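Phenazine biosynthesis protein PhzF family (Enterococcus faecalis, PDB 1S7J) is probably an isomerase of the PhzF family, related in fold to diaminopimelate epimerase, though its own substrate is not established. Local coordinates at residues T75-N84 against V104-L113; I123-L133 against T160-L171. All coordinates share one frame; numbering follows the deposited sequence.

Contact 1: T75-N84 against V104-L113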
loop_
_atom_site.group_PDB
_atom_site.type_symbol
_atom_site.label_atom_id
_atom_site.label_comp_id
_atom_site.label_asym_id
_atom_site.label_seq_id
_atom_site.Cartn_x
_atom_site.Cartn_y
_atom_site.Cartn_z
ATOM N N THR A 75 -5.920 -2.583 -4.431
ATOM C CA THR A 75 -7.048 -3.407 -4.079
ATOM C C THR A 75 -8.107 -2.475 -3.511
ATOM O O THR A 75 -9.291 -2.585 -3.836
ATOM C CB THR A 75 -6.644 -4.509 -3.065
ATOM O OG1 THR A 75 -5.871 -5.497 -3.740
ATOM C CG2 THR A 75 -7.862 -5.191 -2.479
ATOM N N LEU A 76 -7.669 -1.533 -2.691
ATOM C CA LEU A 76 -8.551 -0.560 -2.097
ATOM C C LEU A 76 -9.186 0.253 -3.208
ATOM O O LEU A 76 -10.375 0.561 -3.170
ATOM C CB LEU A 76 -7.755 0.351 -1.156
ATOM C CG LEU A 76 -8.478 1.422 -0.333
ATOM C CD1 LEU A 76 -7.640 1.783 0.857
ATOM C CD2 LEU A 76 -8.796 2.657 -1.177
ATOM N N ALA A 77 -8.368 0.601 -4.208
ATOM C CA ALA A 77 -8.814 1.375 -5.347
ATOM C C ALA A 77 -9.876 0.638 -6.114
ATOM O O ALA A 77 -10.911 1.207 -6.439
ATOM C CB ALA A 77 -7.626 1.711 -6.257
ATOM N N THR A 78 -9.619 -0.631 -6.422
ATOM C CA THR A 78 -10.576 -1.462 -7.154
ATOM C C THR A 78 -11.871 -1.584 -6.389
ATOM O O THR A 78 -12.941 -1.687 -6.981
ATOM C CB THR A 78 -10.044 -2.839 -7.386
ATOM O OG1 THR A 78 -8.850 -2.770 -8.153
ATOM C CG2 THR A 78 -11.052 -3.678 -8.138
ATOM N N ALA A 79 -11.766 -1.637 -5.069
ATOM C CA ALA A 79 -12.919 -1.742 -4.210
ATOM C C ALA A 79 -13.706 -0.438 -4.313
ATOM O O ALA A 79 -14.931 -0.442 -4.513
ATOM C CB ALA A 79 -12.474 -1.973 -2.760
ATOM N N PHE A 80 -12.992 0.667 -4.152
ATOM C CA PHE A 80 -13.556 1.994 -4.221
ATOM C C PHE A 80 -14.423 2.204 -5.457
ATOM O O PHE A 80 -15.529 2.710 -5.351
ATOM C CB PHE A 80 -12.434 3.032 -4.173
ATOM C CG PHE A 80 -12.866 4.432 -4.520
ATOM C CD1 PHE A 80 -13.397 5.269 -3.560
ATOM C CD2 PHE A 80 -12.706 4.917 -5.819
ATOM C CE1 PHE A 80 -13.767 6.571 -3.878
ATOM C CE2 PHE A 80 -13.073 6.208 -6.143
ATOM C CZ PHE A 80 -13.600 7.037 -5.178
ATOM N N VAL A 81 -13.923 1.813 -6.635
ATOM C CA VAL A 81 -14.707 2.003 -7.847
ATOM C C VAL A 81 -15.882 1.053 -7.986
ATOM O O VAL A 81 -16.850 1.371 -8.675
ATOM C CB VAL A 81 -13.841 1.968 -9.113
ATOM C CG1 VAL A 81 -12.419 2.318 -8.785
ATOM C CG2 VAL A 81 -13.956 0.675 -9.848
ATOM N N LEU A 82 -15.774 -0.154 -7.414
ATOM C CA LEU A 82 -16.885 -1.098 -7.477
ATOM C C LEU A 82 -17.998 -0.590 -6.557
ATOM O O LEU A 82 -19.172 -0.582 -6.933
ATOM C CB LEU A 82 -16.444 -2.502 -7.069
ATOM C CG LEU A 82 -15.696 -3.301 -8.138
ATOM C CD1 LEU A 82 -15.167 -4.583 -7.559
ATOM C CD2 LEU A 82 -16.591 -3.584 -9.333
ATOM N N PHE A 83 -17.612 -0.126 -5.383
ATOM C CA PHE A 83 -18.559 0.396 -4.409
ATOM C C PHE A 83 -19.272 1.662 -4.869
ATOM O O PHE A 83 -20.463 1.842 -4.608
ATOM C CB PHE A 83 -17.851 0.716 -3.078
ATOM C CG PHE A 83 -17.643 -0.482 -2.180
ATOM C CD1 PHE A 83 -16.348 -0.876 -1.808
ATOM C CD2 PHE A 83 -18.733 -1.196 -1.676
ATOM C CE1 PHE A 83 -16.148 -1.969 -0.941
ATOM C CE2 PHE A 83 -18.543 -2.288 -0.812
ATOM C CZ PHE A 83 -17.249 -2.671 -0.444
ATOM N N ASN A 84 -18.539 2.548 -5.527
ATOM C CA ASN A 84 -19.100 3.808 -5.979
ATOM C C ASN A 84 -19.626 3.889 -7.389
ATOM O O ASN A 84 -20.411 4.770 -7.691
ATOM C CB ASN A 84 -18.089 4.942 -5.736
ATOM C CG ASN A 84 -17.795 5.168 -4.286
ATOM O OD1 ASN A 84 -18.461 5.941 -3.636
ATOM N ND2 ASN A 84 -16.815 4.444 -3.771
ATOM N N VAL A 104 -12.524 -6.506 1.230
ATOM C CA VAL A 104 -12.419 -5.098 1.601
ATOM C C VAL A 104 -13.797 -4.723 2.135
ATOM O O VAL A 104 -14.815 -5.117 1.558
ATOM C CB VAL A 104 -12.052 -4.190 0.363
ATOM C CG1 VAL A 104 -11.856 -2.747 0.810
ATOM C CG2 VAL A 104 -10.784 -4.701 -0.310
ATOM N N THR A 105 -13.843 -3.968 3.197
ATOM C CA THR A 105 -15.109 -3.597 3.779
ATOM C C THR A 105 -15.257 -2.105 3.807
ATOM O O THR A 105 -14.336 -1.381 4.236
ATOM C CB THR A 105 -15.235 -4.150 5.224
ATOM O OG1 THR A 105 -15.038 -5.571 5.218
ATOM C CG2 THR A 105 -16.594 -3.835 5.801
ATOM N N LYS A 106 -16.411 -1.623 3.331
ATOM C CA LYS A 106 -16.722 -0.188 3.294
ATOM C C LYS A 106 -17.538 0.261 4.509
ATOM O O LYS A 106 -18.618 -0.262 4.776
ATOM C CB LYS A 106 -17.475 0.159 1.994
ATOM C CG LYS A 106 -17.938 1.609 1.887
ATOM C CD LYS A 106 -18.451 1.897 0.469
ATOM C CE LYS A 106 -19.399 3.087 0.417
ATOM N NZ LYS A 106 -18.811 4.337 0.974
ATOM N N LYS A 107 -16.991 1.195 5.255
ATOM C CA LYS A 107 -17.656 1.732 6.408
ATOM C C LYS A 107 -17.526 3.243 6.288
ATOM O O LYS A 107 -16.480 3.821 6.625
ATOM C CB LYS A 107 -17.006 1.219 7.697
ATOM C CG LYS A 107 -17.753 1.626 8.959
ATOM C CD LYS A 107 -17.009 1.226 10.219
ATOM C CE LYS A 107 -17.791 1.651 11.461
ATOM N NZ LYS A 107 -18.085 3.119 11.470
ATOM N N GLU A 108 -18.601 3.887 5.824
ATOM C CA GLU A 108 -18.621 5.324 5.605
ATOM C C GLU A 108 -17.705 5.567 4.386
ATOM O O GLU A 108 -17.834 4.858 3.381
ATOM C CB GLU A 108 -18.109 6.081 6.851
ATOM C CG GLU A 108 -19.066 7.153 7.396
ATOM C CD GLU A 108 -20.250 6.575 8.172
ATOM O OE1 GLU A 108 -20.192 6.553 9.428
ATOM O OE2 GLU A 108 -21.245 6.170 7.529
ATOM N N GLU A 109 -16.805 6.539 4.459
ATOM C CA GLU A 109 -15.924 6.788 3.312
ATOM C C GLU A 109 -14.582 6.055 3.422
ATOM O O GLU A 109 -13.621 6.378 2.713
ATOM C CB GLU A 109 -15.699 8.302 3.106
ATOM C CG GLU A 109 -16.093 8.872 1.732
ATOM C CD GLU A 109 -17.575 9.307 1.627
ATOM O OE1 GLU A 109 -17.825 10.502 1.340
ATOM O OE2 GLU A 109 -18.476 8.459 1.812
ATOM N N TYR A 110 -14.499 5.083 4.332
ATOM C CA TYR A 110 -13.286 4.311 4.487
ATOM C C TYR A 110 -13.443 2.929 3.941
ATOM O O TYR A 110 -14.548 2.400 3.854
ATOM C CB TYR A 110 -12.844 4.252 5.932
ATOM C CG TYR A 110 -12.236 5.523 6.442
ATOM C CD1 TYR A 110 -13.036 6.624 6.758
ATOM C CD2 TYR A 110 -10.855 5.632 6.638
ATOM C CE1 TYR A 110 -12.483 7.800 7.262
ATOM C CE2 TYR A 110 -10.288 6.803 7.142
ATOM C CZ TYR A 110 -11.106 7.883 7.454
ATOM O OH TYR A 110 -10.550 9.030 7.964
ATOM N N TYR A 111 -12.324 2.374 3.489
ATOM C CA TYR A 111 -12.248 1.032 2.930
ATOM C C TYR A 111 -11.199 0.308 3.780
ATOM O O TYR A 111 -10.122 0.854 4.053
ATOM C CB TYR A 111 -11.852 1.098 1.440
ATOM C CG TYR A 111 -12.814 1.975 0.649
ATOM C CD1 TYR A 111 -12.748 3.370 0.750
ATOM C CD2 TYR A 111 -13.887 1.415 -0.064
ATOM C CE1 TYR A 111 -13.729 4.186 0.190
ATOM C CE2 TYR A 111 -14.875 2.235 -0.636
ATOM C CZ TYR A 111 -14.790 3.618 -0.489
ATOM O OH TYR A 111 -15.794 4.417 -0.937
ATOM N N TYR A 112 -11.563 -0.865 4.275
ATOM C CA TYR A 112 -10.690 -1.636 5.144
ATOM C C TYR A 112 -10.064 -2.882 4.558
ATOM O O TYR A 112 -10.747 -3.734 3.989
ATOM C CB TYR A 112 -11.429 -1.972 6.438
ATOM C CG TYR A 112 -11.838 -0.748 7.207
ATOM C CD1 TYR A 112 -12.954 0.008 6.816
ATOM C CD2 TYR A 112 -11.095 -0.308 8.308
ATOM C CE1 TYR A 112 -13.314 1.177 7.504
ATOM C CE2 TYR A 112 -11.443 0.851 9.001
ATOM C CZ TYR A 112 -12.547 1.591 8.598
ATOM O OH TYR A 112 -12.873 2.742 9.270
ATOM N N LEU A 113 -8.748 -2.949 4.654
ATOM C CA LEU A 113 -7.986 -4.082 4.174
ATOM C C LEU A 113 -7.414 -4.781 5.385
ATOM O O LEU A 113 -7.180 -4.146 6.426
ATOM C CB LEU A 113 -6.851 -3.620 3.264
ATOM C CG LEU A 113 -7.163 -3.154 1.840
ATOM C CD1 LEU A 113 -8.192 -2.053 1.823
ATOM C CD2 LEU A 113 -5.873 -2.662 1.219
HETATM O O HOH W 1 -19.138 6.710 -1.063
#
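The amide nitrogen of Asn84 joins helix and hairpin: Asn84 ND2 donates to Tyr111 OH at 3.0 Å, nearly straight at 167°, while its other N-H goes back to the carbonyl of Phe80, ND2 to Phe80 O being 2.7 Å. Both acceptors lie in the amide plane, fixing its rotation, and Phe80 O also takes the helical bond from Asn84 N. A water donates to Asn84 OD1 and accepts from Lys106 NZ, which also donates a hydrogen bond to Glu108 O, 2.6 Å from NZ, in the hairpin turn. Helix 72-85 lies across the antiparallel hairpin of strands 100-107 and 110-116, closed by a type II' turn from Lys107 to Tyr110, in one lobe of the two-lobed PhzF fold. Phe80, Phe83 and Tyr111 form an aromatic cluster between them. Phe80 turns its edge to the face of Tyr111 in an offset edge-to-face pair, planes at 72°, whereas Phe83 meets the rim of Tyr111 through CD1, 3.6 Å from Tyr111 CE2. The aliphatic part of Lys106 runs over one face of Phe83 in a CH-pi contact, its CB 3.7 Å from the ring centroid. With CG anti to the backbone N (chi1 176°), the lysine passes along the ring before bending at its last torsion toward Glu108 O. Toward the N-terminal end of the helix the contact is aliphatic: Ala79 CB sits 3.7 Å from Val104 CG1, Thr75 offers its methyl to Val104 CG2, and Leu76 packs across Tyr111 CB and Leu113 CD1. Thr75 OG1 hydrogen-bonds with Trp61 NE1 and Cys71 O outside the contact.

Contact 2: I123-L133 against T160-L171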
loop_
_atom_site.group_PDB
_atom_site.type_symbol
_atom_site.label_atom_id
_atom_site.label_comp_id
_atom_site.label_asym_id
_atom_site.label_seq_id
_atom_site.Cartn_x
_atom_site.Cartn_y
_atom_site.Cartn_z
ATOM N N ILE A 123 16.983 -6.721 15.083
ATOM C CA ILE A 123 18.093 -6.947 14.187
ATOM C C ILE A 123 19.220 -6.003 14.603
ATOM O O ILE A 123 18.976 -5.016 15.320
ATOM C CB ILE A 123 17.674 -6.705 12.714
ATOM C CG1 ILE A 123 18.334 -7.732 11.792
ATOM C CG2 ILE A 123 17.977 -5.284 12.250
ATOM C CD1 ILE A 123 17.808 -9.158 11.962
ATOM N N PRO A 124 20.488 -6.365 14.299
ATOM C CA PRO A 124 21.618 -5.503 14.675
ATOM C C PRO A 124 21.585 -4.181 13.887
ATOM O O PRO A 124 21.312 -4.173 12.688
ATOM C CB PRO A 124 22.836 -6.346 14.271
ATOM C CG PRO A 124 22.334 -7.762 14.386
ATOM C CD PRO A 124 20.967 -7.659 13.770
ATOM N N ILE A 125 21.839 -3.072 14.584
ATOM C CA ILE A 125 21.849 -1.750 13.945
ATOM C C ILE A 125 23.212 -1.478 13.276
ATOM O O ILE A 125 24.133 -0.939 13.911
ATOM C CB ILE A 125 21.570 -0.623 14.960
ATOM C CG1 ILE A 125 20.303 -0.931 15.757
ATOM C CG2 ILE A 125 21.438 0.711 14.230
ATOM C CD1 ILE A 125 19.981 0.104 16.823
ATOM N N LEU A 126 23.334 -1.867 12.018
ATOM C CA LEU A 126 24.567 -1.665 11.267
ATOM C C LEU A 126 24.738 -0.191 10.908
ATOM O O LEU A 126 23.759 0.500 10.581
ATOM C CB LEU A 126 24.555 -2.512 9.993
ATOM C CG LEU A 126 24.249 -3.994 10.203
ATOM C CD1 LEU A 126 24.402 -4.745 8.885
ATOM C CD2 LEU A 126 25.180 -4.568 11.275
ATOM N N PRO A 127 25.977 0.328 10.993
ATOM C CA PRO A 127 26.240 1.732 10.670
ATOM C C PRO A 127 26.004 2.047 9.192
ATOM O O PRO A 127 25.794 3.203 8.825
ATOM C CB PRO A 127 27.701 1.910 11.075
ATOM C CG PRO A 127 28.278 0.537 10.886
ATOM C CD PRO A 127 27.203 -0.345 11.454
ATOM N N GLU A 128 26.062 1.020 8.345
ATOM C CA GLU A 128 25.828 1.203 6.917
ATOM C C GLU A 128 24.347 1.510 6.683
ATOM O O GLU A 128 23.956 1.960 5.601
ATOM C CB GLU A 128 26.234 -0.049 6.133
ATOM C CG GLU A 128 25.425 -1.296 6.468
ATOM C CD GLU A 128 25.899 -2.513 5.705
ATOM O OE1 GLU A 128 26.933 -3.091 6.101
ATOM O OE2 GLU A 128 25.243 -2.893 4.707
ATOM N N TYR A 129 23.521 1.188 7.690
ATOM C CA TYR A 129 22.088 1.435 7.642
ATOM C C TYR A 129 21.851 2.928 7.834
ATOM O O TYR A 129 21.149 3.568 7.039
ATOM C CB TYR A 129 21.373 0.653 8.753
ATOM C CG TYR A 129 21.276 -0.849 8.534
ATOM C CD1 TYR A 129 21.624 -1.428 7.311
ATOM C CD2 TYR A 129 20.805 -1.685 9.554
ATOM C CE1 TYR A 129 21.501 -2.815 7.102
ATOM C CE2 TYR A 129 20.678 -3.073 9.360
ATOM C CZ TYR A 129 21.025 -3.632 8.135
ATOM O OH TYR A 129 20.892 -4.996 7.935
ATOM N N GLU A 130 22.430 3.471 8.904
ATOM C CA GLU A 130 22.323 4.891 9.232
ATOM C C GLU A 130 22.975 5.762 8.145
ATOM O O GLU A 130 22.669 6.951 8.019
ATOM C CB GLU A 130 22.994 5.163 10.568
ATOM C CG GLU A 130 22.457 4.327 11.711
ATOM C CD GLU A 130 23.046 4.737 13.050
ATOM O OE1 GLU A 130 22.318 5.331 13.874
ATOM O OE2 GLU A 130 24.244 4.474 13.275
ATOM N N ALA A 131 23.908 5.171 7.408
ATOM C CA ALA A 131 24.604 5.864 6.337
ATOM C C ALA A 131 23.659 6.141 5.169
ATOM O O ALA A 131 23.554 7.275 4.702
ATOM C CB ALA A 131 25.799 5.037 5.862
ATOM N N ALA A 132 22.993 5.082 4.692
ATOM C CA ALA A 132 22.058 5.193 3.576
ATOM C C ALA A 132 20.865 6.106 3.906
ATOM O O ALA A 132 20.372 6.825 3.041
ATOM C CB ALA A 132 21.572 3.810 3.163
ATOM N N LEU A 133 20.401 6.041 5.154
ATOM C CA LEU A 133 19.273 6.867 5.611
ATOM C C LEU A 133 19.689 8.300 5.845
ATOM O O LEU A 133 18.899 9.229 5.637
ATOM C CB LEU A 133 18.712 6.308 6.914
ATOM C CG LEU A 133 17.423 5.499 6.883
ATOM C CD1 LEU A 133 17.423 4.486 5.740
ATOM C CD2 LEU A 133 17.264 4.818 8.220
ATOM N N THR A 160 16.294 12.055 3.244
ATOM C CA THR A 160 16.436 11.803 1.828
ATOM C C THR A 160 17.563 10.769 1.716
ATOM O O THR A 160 18.755 11.098 1.751
ATOM C CB THR A 160 16.720 13.118 1.024
ATOM O OG1 THR A 160 16.930 12.816 -0.360
ATOM C CG2 THR A 160 17.910 13.867 1.589
ATOM N N PRO A 161 17.178 9.481 1.730
ATOM C CA PRO A 161 18.073 8.334 1.645
ATOM C C PRO A 161 18.845 8.182 0.349
ATOM O O PRO A 161 18.424 8.647 -0.710
ATOM C CB PRO A 161 17.121 7.153 1.843
ATOM C CG PRO A 161 16.011 7.736 2.645
ATOM C CD PRO A 161 15.796 9.038 1.950
ATOM N N ASP A 162 19.985 7.513 0.454
ATOM C CA ASP A 162 20.840 7.217 -0.668
ATOM C C ASP A 162 20.238 5.909 -1.163
ATOM O O ASP A 162 20.596 4.836 -0.681
ATOM C CB ASP A 162 22.276 6.994 -0.164
ATOM C CG ASP A 162 23.272 6.712 -1.284
ATOM O OD1 ASP A 162 24.444 7.099 -1.126
ATOM O OD2 ASP A 162 22.900 6.087 -2.302
ATOM N N PHE A 163 19.273 6.009 -2.075
ATOM C CA PHE A 163 18.575 4.833 -2.609
ATOM C C PHE A 163 19.446 3.758 -3.247
ATOM O O PHE A 163 19.028 2.594 -3.331
ATOM C CB PHE A 163 17.453 5.257 -3.555
ATOM C CG PHE A 163 16.381 6.067 -2.887
ATOM C CD1 PHE A 163 16.168 7.396 -3.249
ATOM C CD2 PHE A 163 15.600 5.515 -1.872
ATOM C CE1 PHE A 163 15.195 8.165 -2.609
ATOM C CE2 PHE A 163 14.628 6.273 -1.228
ATOM C CZ PHE A 163 14.424 7.601 -1.594
ATOM N N SER A 164 20.617 4.135 -3.739
ATOM C CA SER A 164 21.521 3.156 -4.329
ATOM C C SER A 164 22.227 2.397 -3.194
ATOM O O SER A 164 22.565 1.216 -3.331
ATOM C CB SER A 164 22.540 3.830 -5.261
ATOM O OG SER A 164 23.248 4.871 -4.616
ATOM N N ALA A 165 22.413 3.081 -2.063
ATOM C CA ALA A 165 23.045 2.488 -0.896
ATOM C C ALA A 165 22.081 1.515 -0.215
ATOM O O ALA A 165 22.499 0.490 0.332
ATOM C CB ALA A 165 23.472 3.571 0.079
ATOM N N LEU A 166 20.790 1.864 -0.220
ATOM C CA LEU A 166 19.758 1.024 0.383
ATOM C C LEU A 166 19.538 -0.253 -0.430
ATOM O O LEU A 166 19.323 -1.323 0.132
ATOM C CB LEU A 166 18.434 1.799 0.504
ATOM C CG LEU A 166 18.290 2.880 1.589
ATOM C CD1 LEU A 166 16.955 3.574 1.437
ATOM C CD2 LEU A 166 18.399 2.263 2.970
ATOM N N LYS A 167 19.559 -0.119 -1.753
ATOM C CA LYS A 167 19.373 -1.260 -2.655
ATOM C C LYS A 167 20.458 -2.300 -2.401
ATOM O O LYS A 167 20.256 -3.503 -2.625
ATOM C CB LYS A 167 19.445 -0.774 -4.112
ATOM C CG LYS A 167 19.243 -1.851 -5.179
ATOM C CD LYS A 167 19.239 -1.210 -6.562
ATOM C CE LYS A 167 19.029 -2.223 -7.672
ATOM N NZ LYS A 167 18.953 -1.534 -9.001
ATOM N N ALA A 168 21.612 -1.819 -1.944
ATOM C CA ALA A 168 22.767 -2.650 -1.660
ATOM C C ALA A 168 22.671 -3.452 -0.356
ATOM O O ALA A 168 23.330 -4.479 -0.216
ATOM C CB ALA A 168 24.035 -1.797 -1.665
ATOM N N LEU A 169 21.881 -2.970 0.605
ATOM C CA LEU A 169 21.732 -3.683 1.878
ATOM C C LEU A 169 21.302 -5.130 1.607
ATOM O O LEU A 169 20.517 -5.387 0.692
ATOM C CB LEU A 169 20.713 -2.980 2.767
ATOM C CG LEU A 169 20.982 -1.493 3.017
ATOM C CD1 LEU A 169 19.964 -0.949 3.996
ATOM C CD2 LEU A 169 22.383 -1.297 3.550
ATOM N N ASP A 170 21.828 -6.064 2.382
ATOM C CA ASP A 170 21.508 -7.479 2.181
ATOM C C ASP A 170 20.148 -7.981 2.655
ATOM O O ASP A 170 19.516 -8.796 1.974
ATOM C CB ASP A 170 22.616 -8.359 2.753
ATOM C CG ASP A 170 23.835 -8.413 1.858
ATOM O OD1 ASP A 170 23.688 -8.805 0.675
ATOM O OD2 ASP A 170 24.941 -8.064 2.330
ATOM N N LEU A 171 19.720 -7.541 3.833
ATOM C CA LEU A 171 18.445 -7.973 4.408
ATOM C C LEU A 171 17.192 -7.294 3.827
ATOM O O LEU A 171 17.242 -6.160 3.340
ATOM C CB LEU A 171 18.466 -7.781 5.927
ATOM C CG LEU A 171 19.611 -8.455 6.678
ATOM C CD1 LEU A 171 19.476 -8.196 8.164
ATOM C CD2 LEU A 171 19.602 -9.942 6.388
HETATM O O HOH W 2 21.686 -6.190 5.018
HETATM O O HOH W 3 19.364 11.855 4.199
#
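Two short helices, 127-133 and 163-168, pack roughly antiparallel, at 150°, at the periphery of the lobe of the two-lobed PhzF fold that does not hold helix 72-85, in a partly buried, mostly apolar contact. Their axes approach to 8.6 Å, and the packing centres on Ala132, whose CB lies 3.6 Å from Ala165 CB and 3.5 Å from Leu166 CD2. That same leucine methyl also touches Leu133 CD1, the two leucines crossing at about a right angle. One backbone bond spans the segments, Asp162 N donating to Ala132 O at 2.7 Å and 165°, in the carbonyl plane, and ties the last turn of helix 127-133 to the residues just before helix 163-168; Pro161 CA adds a CA-H...O contact to this oxygen. A water donates to Leu133 O and Thr160 O nearby. Asp162 is the N-cap of helix 163-168: with CG anti to the backbone N (chi1 -178°), its OD2 accepts from Ser164 OG at 2.6 Å and, from above the carboxylate plane, from Ala165 N. At the other end Leu169 lies alongside Glu128 and Tyr129, CD2 near Glu128 OE2 and at the edge of the Tyr129 ring, CD1 3.7 Å from Tyr129 CD1. Leu171 CD1 reaches Tyr129 OH and meets Ile123 CG1 tip to tip at 3.8 Å. A second water accepts from Leu171 N and hydrogen-bonds Tyr129 OH. Strands 139-142 and 146-149 back this end through Leu142, Leu146 and Phe148.

The contacts lie on opposite sides of the chain's centre, about 35 Å apart between centres and sharing no element: contact 1 sets a helix on a beta hairpin, contact 2 sets two short helices with their flanking loops side by side. Contact 1 is the more buried and the closer to the predicted active site, the side chain of Thr75 being about 9 Å from that of Glu46. Its direct hydrogen bond across the segments is between side chains, an amide and a phenol beside an aromatic cluster. Contact 2, more peripheral, relies on alanine and leucine methyls, and its own is wholly backbone. Waters bridge both, reaching a lysine in contact 1 and backbone groups and a phenol in contact 2.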